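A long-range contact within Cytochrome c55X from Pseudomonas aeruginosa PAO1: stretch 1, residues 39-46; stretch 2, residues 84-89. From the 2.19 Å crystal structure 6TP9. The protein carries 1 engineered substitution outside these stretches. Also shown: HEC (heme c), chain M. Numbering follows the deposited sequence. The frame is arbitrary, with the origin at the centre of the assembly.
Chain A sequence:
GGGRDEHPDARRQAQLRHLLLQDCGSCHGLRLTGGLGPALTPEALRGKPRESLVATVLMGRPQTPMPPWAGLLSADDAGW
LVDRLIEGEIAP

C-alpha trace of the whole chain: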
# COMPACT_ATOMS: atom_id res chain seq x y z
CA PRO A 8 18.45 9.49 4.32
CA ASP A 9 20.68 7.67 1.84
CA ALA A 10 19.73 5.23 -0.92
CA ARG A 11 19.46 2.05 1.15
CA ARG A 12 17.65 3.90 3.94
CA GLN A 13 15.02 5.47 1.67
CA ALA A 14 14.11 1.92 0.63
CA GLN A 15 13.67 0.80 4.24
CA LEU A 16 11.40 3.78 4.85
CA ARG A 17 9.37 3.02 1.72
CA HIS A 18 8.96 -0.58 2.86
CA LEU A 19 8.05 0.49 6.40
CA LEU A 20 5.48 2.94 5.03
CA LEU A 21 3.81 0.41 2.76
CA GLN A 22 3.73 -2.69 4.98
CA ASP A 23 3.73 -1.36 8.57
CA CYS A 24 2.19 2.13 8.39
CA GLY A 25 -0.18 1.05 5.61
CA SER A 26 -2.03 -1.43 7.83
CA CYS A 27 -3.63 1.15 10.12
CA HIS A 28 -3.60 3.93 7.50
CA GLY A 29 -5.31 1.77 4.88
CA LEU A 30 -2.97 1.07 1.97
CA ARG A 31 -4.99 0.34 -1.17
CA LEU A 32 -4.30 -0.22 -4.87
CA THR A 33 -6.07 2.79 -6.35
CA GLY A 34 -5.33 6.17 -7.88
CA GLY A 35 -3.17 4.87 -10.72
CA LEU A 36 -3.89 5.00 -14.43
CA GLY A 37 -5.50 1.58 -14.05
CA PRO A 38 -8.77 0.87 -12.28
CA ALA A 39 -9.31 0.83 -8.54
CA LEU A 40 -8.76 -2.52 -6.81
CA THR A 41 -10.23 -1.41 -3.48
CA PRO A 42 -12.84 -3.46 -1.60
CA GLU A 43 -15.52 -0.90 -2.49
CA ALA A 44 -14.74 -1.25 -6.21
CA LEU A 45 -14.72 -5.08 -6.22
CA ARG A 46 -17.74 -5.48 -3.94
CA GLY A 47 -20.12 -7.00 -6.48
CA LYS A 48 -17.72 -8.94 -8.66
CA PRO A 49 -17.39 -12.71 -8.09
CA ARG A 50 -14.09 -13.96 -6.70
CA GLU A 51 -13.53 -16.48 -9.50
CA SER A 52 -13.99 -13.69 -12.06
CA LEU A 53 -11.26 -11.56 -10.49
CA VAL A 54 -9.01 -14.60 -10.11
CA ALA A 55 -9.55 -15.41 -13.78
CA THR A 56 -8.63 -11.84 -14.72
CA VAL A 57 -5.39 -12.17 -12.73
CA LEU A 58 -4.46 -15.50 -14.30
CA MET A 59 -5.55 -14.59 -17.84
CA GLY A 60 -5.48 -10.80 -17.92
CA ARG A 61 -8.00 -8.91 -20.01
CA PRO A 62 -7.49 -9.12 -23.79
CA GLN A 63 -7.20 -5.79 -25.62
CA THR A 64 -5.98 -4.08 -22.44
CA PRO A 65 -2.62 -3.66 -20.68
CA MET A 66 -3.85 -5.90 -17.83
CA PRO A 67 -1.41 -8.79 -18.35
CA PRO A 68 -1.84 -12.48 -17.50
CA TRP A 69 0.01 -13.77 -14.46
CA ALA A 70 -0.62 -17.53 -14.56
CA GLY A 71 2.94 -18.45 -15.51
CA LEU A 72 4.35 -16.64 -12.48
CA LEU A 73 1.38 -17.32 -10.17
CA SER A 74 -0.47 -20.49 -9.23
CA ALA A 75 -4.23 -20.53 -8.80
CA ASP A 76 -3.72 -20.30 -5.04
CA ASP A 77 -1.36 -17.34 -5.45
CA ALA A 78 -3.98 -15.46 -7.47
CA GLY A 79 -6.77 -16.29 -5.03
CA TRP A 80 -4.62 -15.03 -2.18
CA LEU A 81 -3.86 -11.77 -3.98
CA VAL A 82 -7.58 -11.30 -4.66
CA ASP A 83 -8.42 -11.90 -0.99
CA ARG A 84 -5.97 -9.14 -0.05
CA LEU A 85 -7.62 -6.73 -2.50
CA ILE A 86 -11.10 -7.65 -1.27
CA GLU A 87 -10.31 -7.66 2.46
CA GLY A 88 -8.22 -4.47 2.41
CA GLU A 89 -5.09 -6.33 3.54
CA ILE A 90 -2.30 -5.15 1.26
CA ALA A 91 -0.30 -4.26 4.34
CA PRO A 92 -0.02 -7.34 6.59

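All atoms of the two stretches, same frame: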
# COMPACT_ATOMS: atom_id res chain seq x y z
N ALA A 39 -9.43 1.02 -9.97
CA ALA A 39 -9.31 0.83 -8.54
C ALA A 39 -9.52 -0.64 -8.18
O ALA A 39 -10.47 -1.27 -8.65
CB ALA A 39 -10.33 1.70 -7.80
N LEU A 40 -8.64 -1.17 -7.33
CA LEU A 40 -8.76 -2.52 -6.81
C LEU A 40 -9.12 -2.52 -5.33
O LEU A 40 -8.74 -3.44 -4.59
CB LEU A 40 -7.47 -3.30 -7.05
CG LEU A 40 -7.02 -3.44 -8.50
CD1 LEU A 40 -5.78 -4.31 -8.60
CD2 LEU A 40 -8.14 -4.01 -9.37
N THR A 41 -9.84 -1.50 -4.88
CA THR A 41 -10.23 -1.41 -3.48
C THR A 41 -11.41 -2.34 -3.20
O THR A 41 -12.07 -2.82 -4.12
CB THR A 41 -10.62 0.03 -3.14
OG1 THR A 41 -11.88 0.34 -3.75
CG2 THR A 41 -9.57 1.00 -3.65
N PRO A 42 -11.67 -2.63 -1.92
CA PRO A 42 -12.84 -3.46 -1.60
C PRO A 42 -14.15 -2.87 -2.10
O PRO A 42 -15.03 -3.60 -2.56
CB PRO A 42 -12.81 -3.54 -0.07
CG PRO A 42 -11.39 -3.28 0.30
CD PRO A 42 -10.89 -2.29 -0.72
N GLU A 43 -14.29 -1.54 -2.03
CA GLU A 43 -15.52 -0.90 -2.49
C GLU A 43 -15.73 -1.14 -3.98
O GLU A 43 -16.86 -1.34 -4.43
CB GLU A 43 -15.47 0.60 -2.19
CG GLU A 43 -15.43 0.94 -0.70
CD GLU A 43 -14.06 0.69 -0.07
OE1 GLU A 43 -13.06 1.22 -0.59
OE2 GLU A 43 -14.00 -0.05 0.94
N ALA A 44 -14.64 -1.12 -4.76
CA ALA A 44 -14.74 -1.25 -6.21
C ALA A 44 -14.94 -2.69 -6.67
O ALA A 44 -15.44 -2.90 -7.78
CB ALA A 44 -13.48 -0.68 -6.87
N LEU A 45 -14.57 -3.67 -5.86
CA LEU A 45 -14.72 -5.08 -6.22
C LEU A 45 -15.91 -5.72 -5.51
O LEU A 45 -16.05 -6.95 -5.56
CB LEU A 45 -13.44 -5.85 -5.87
CG LEU A 45 -12.15 -5.32 -6.50
CD1 LEU A 45 -10.94 -5.97 -5.84
CD2 LEU A 45 -12.13 -5.57 -8.00
N ARG A 46 -16.77 -4.93 -4.88
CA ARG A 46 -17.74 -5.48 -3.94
C ARG A 46 -18.68 -6.47 -4.61
O ARG A 46 -18.99 -7.53 -4.05
CB ARG A 46 -18.53 -4.36 -3.27
CG ARG A 46 -19.30 -4.81 -2.05
CD ARG A 46 -19.85 -3.65 -1.24
NE ARG A 46 -20.78 -2.82 -2.01
CZ ARG A 46 -20.60 -1.54 -2.31
NH1 ARG A 46 -21.52 -0.90 -3.02
NH2 ARG A 46 -19.52 -0.88 -1.90
N ARG A 84 -6.58 -10.34 -0.61
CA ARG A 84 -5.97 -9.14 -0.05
C ARG A 84 -6.63 -7.88 -0.61
O ARG A 84 -6.87 -6.92 0.13
CB ARG A 84 -4.48 -9.12 -0.34
CG ARG A 84 -3.73 -10.38 0.09
CD ARG A 84 -3.63 -10.50 1.60
NE ARG A 84 -4.90 -10.85 2.22
CZ ARG A 84 -5.48 -12.04 2.12
NH1 ARG A 84 -6.64 -12.26 2.73
NH2 ARG A 84 -4.92 -13.01 1.41
N LEU A 85 -6.92 -7.87 -1.91
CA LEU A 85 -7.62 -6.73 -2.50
C LEU A 85 -9.01 -6.58 -1.88
O LEU A 85 -9.43 -5.48 -1.52
CB LEU A 85 -7.73 -6.91 -4.01
CG LEU A 85 -6.42 -7.08 -4.78
CD1 LEU A 85 -6.70 -7.42 -6.23
CD2 LEU A 85 -5.57 -5.83 -4.67
N ILE A 86 -9.73 -7.70 -1.76
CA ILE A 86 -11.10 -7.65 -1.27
C ILE A 86 -11.14 -7.25 0.20
O ILE A 86 -11.95 -6.41 0.60
CB ILE A 86 -11.78 -9.02 -1.49
CG1 ILE A 86 -12.01 -9.26 -2.98
CG2 ILE A 86 -13.08 -9.08 -0.72
CD1 ILE A 86 -12.26 -10.71 -3.33
N GLU A 87 -10.27 -7.84 1.01
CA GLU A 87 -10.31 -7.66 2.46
C GLU A 87 -9.48 -6.48 2.93
O GLU A 87 -9.28 -6.32 4.14
CB GLU A 87 -9.85 -8.95 3.15
CG GLU A 87 -10.86 -10.08 3.03
CD GLU A 87 -10.31 -11.42 3.50
OE1 GLU A 87 -9.18 -11.44 4.04
OE2 GLU A 87 -11.02 -12.43 3.34
N GLY A 88 -9.01 -5.64 2.02
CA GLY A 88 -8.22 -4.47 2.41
C GLY A 88 -6.99 -4.81 3.23
O GLY A 88 -6.71 -4.15 4.23
N GLU A 89 -6.24 -5.83 2.80
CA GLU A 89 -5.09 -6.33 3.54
C GLU A 89 -3.85 -6.36 2.65
O GLU A 89 -3.16 -7.37 2.53
CB GLU A 89 -5.38 -7.71 4.11
CG GLU A 89 -5.98 -7.69 5.50
CD GLU A 89 -6.63 -9.01 5.88
OE1 GLU A 89 -7.08 -9.13 7.04
OE2 GLU A 89 -6.68 -9.92 5.02
FE HEC M . -4.57 -5.22 -13.34
CHA HEC M . -7.88 -4.96 -14.19
CHB HEC M . -5.44 -7.31 -10.72
CHC HEC M . -1.28 -5.74 -12.66
CHD HEC M . -3.72 -2.79 -15.62
NA HEC M . -6.33 -5.97 -12.57
C1A HEC M . -7.58 -5.78 -13.12
C2A HEC M . -8.53 -6.59 -12.39
C3A HEC M . -7.86 -7.24 -11.43
C4A HEC M . -6.47 -6.86 -11.52
CMA HEC M . -8.47 -8.22 -10.41
CAA HEC M . -10.05 -6.68 -12.66
CBA HEC M . -10.78 -5.60 -11.86
CGA HEC M . -12.26 -5.68 -12.13
O1A HEC M . -12.72 -6.72 -12.67
O2A HEC M . -12.97 -4.70 -11.80
NB HEC M . -3.56 -6.31 -11.95
C1B HEC M . -4.10 -7.11 -10.95
C2B HEC M . -3.00 -7.72 -10.22
C3B HEC M . -1.86 -7.28 -10.76
C4B HEC M . -2.18 -6.39 -11.85
CMB HEC M . -3.12 -8.68 -9.02
CAB HEC M . -0.43 -7.64 -10.30
CBB HEC M . -0.24 -9.17 -10.34
NC HEC M . -2.83 -4.37 -13.98
C1C HEC M . -1.57 -4.82 -13.64
C2C HEC M . -0.60 -4.13 -14.46
C3C HEC M . -1.28 -3.35 -15.32
C4C HEC M . -2.69 -3.46 -15.01
CMC HEC M . 0.92 -4.38 -14.44
CAC HEC M . -0.65 -2.43 -16.39
CBC HEC M . 0.33 -3.21 -17.29
ND HEC M . -5.64 -4.04 -14.68
C1D HEC M . -5.06 -3.12 -15.56
C2D HEC M . -6.10 -2.57 -16.40
C3D HEC M . -7.39 -3.26 -15.95
C4D HEC M . -7.01 -4.15 -14.88
CMD HEC M . -5.95 -1.53 -17.52
CAD HEC M . -8.82 -3.05 -16.50
CBD HEC M . -9.05 -3.91 -17.74
CGD HEC M . -10.44 -3.63 -18.23
O1D HEC M . -10.58 -2.79 -19.16
O2D HEC M . -11.40 -4.22 -17.68

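No hydrogen bond joins the two stretches; the contact rests instead on a proline ring laid against the carbonyl oxygens at the end of a helix. Pro-42 CB lies 3.1 Å from Ile-86 O, and Pro-42 CG lies 3.5 Å from Leu-85 O. Pro-42 has no amide hydrogen to donate, and the approaches to both oxygens are made by ring carbons. The backbones come close here, with 4.5 Å between the CA atoms of Pro-42 and Ile-86. Beyond the helix, Gly-88 adopts positive phi (57°), a conformation favoured by glycine, and its N sits 3.8 Å from Pro-42 CG. A CB at Gly-88 would lie about as close to that same ring carbon.

Beside the proline, the packing is aliphatic and centres on Leu-85, which buries the largest area of any residue in the contact. Leu-40 CB approaches Leu-85 CD2 at 4.0 Å, while Leu-45 CD1 reaches Leu-85 CB at 3.8 Å. Ile-86 directs its CA-to-CB bond away from stretch 1, and its side chain makes a looser contact, CG1 lying 4.5 Å from Leu-45 CD1. The two leucines of stretch 1 also border the heme: Leu-40 CD1 is 3.7 Å from HEC CHB, and Leu-45 CD2 is 4.0 Å from the propionate oxygen HEC O2A.

Polar interactions organise each stretch separately. Thr-41 O accepts a hydrogen bond from Leu-45 N (3.2 Å), and Thr-41 OG1 accepts one from Ala-44 N (3.3 Å), bracing the turn that carries Pro-42 and Leu-45. In stretch 2, Glu-89 N bonds to Arg-84 O (3.0 Å) as the chain leaves the helix. Arg-84 NH1 forms salt bridges to Glu-87 OE1 (3.0 Å) and Glu-89 OE2 (3.3 Å), its positive charge offsetting the repulsion between these carboxylates.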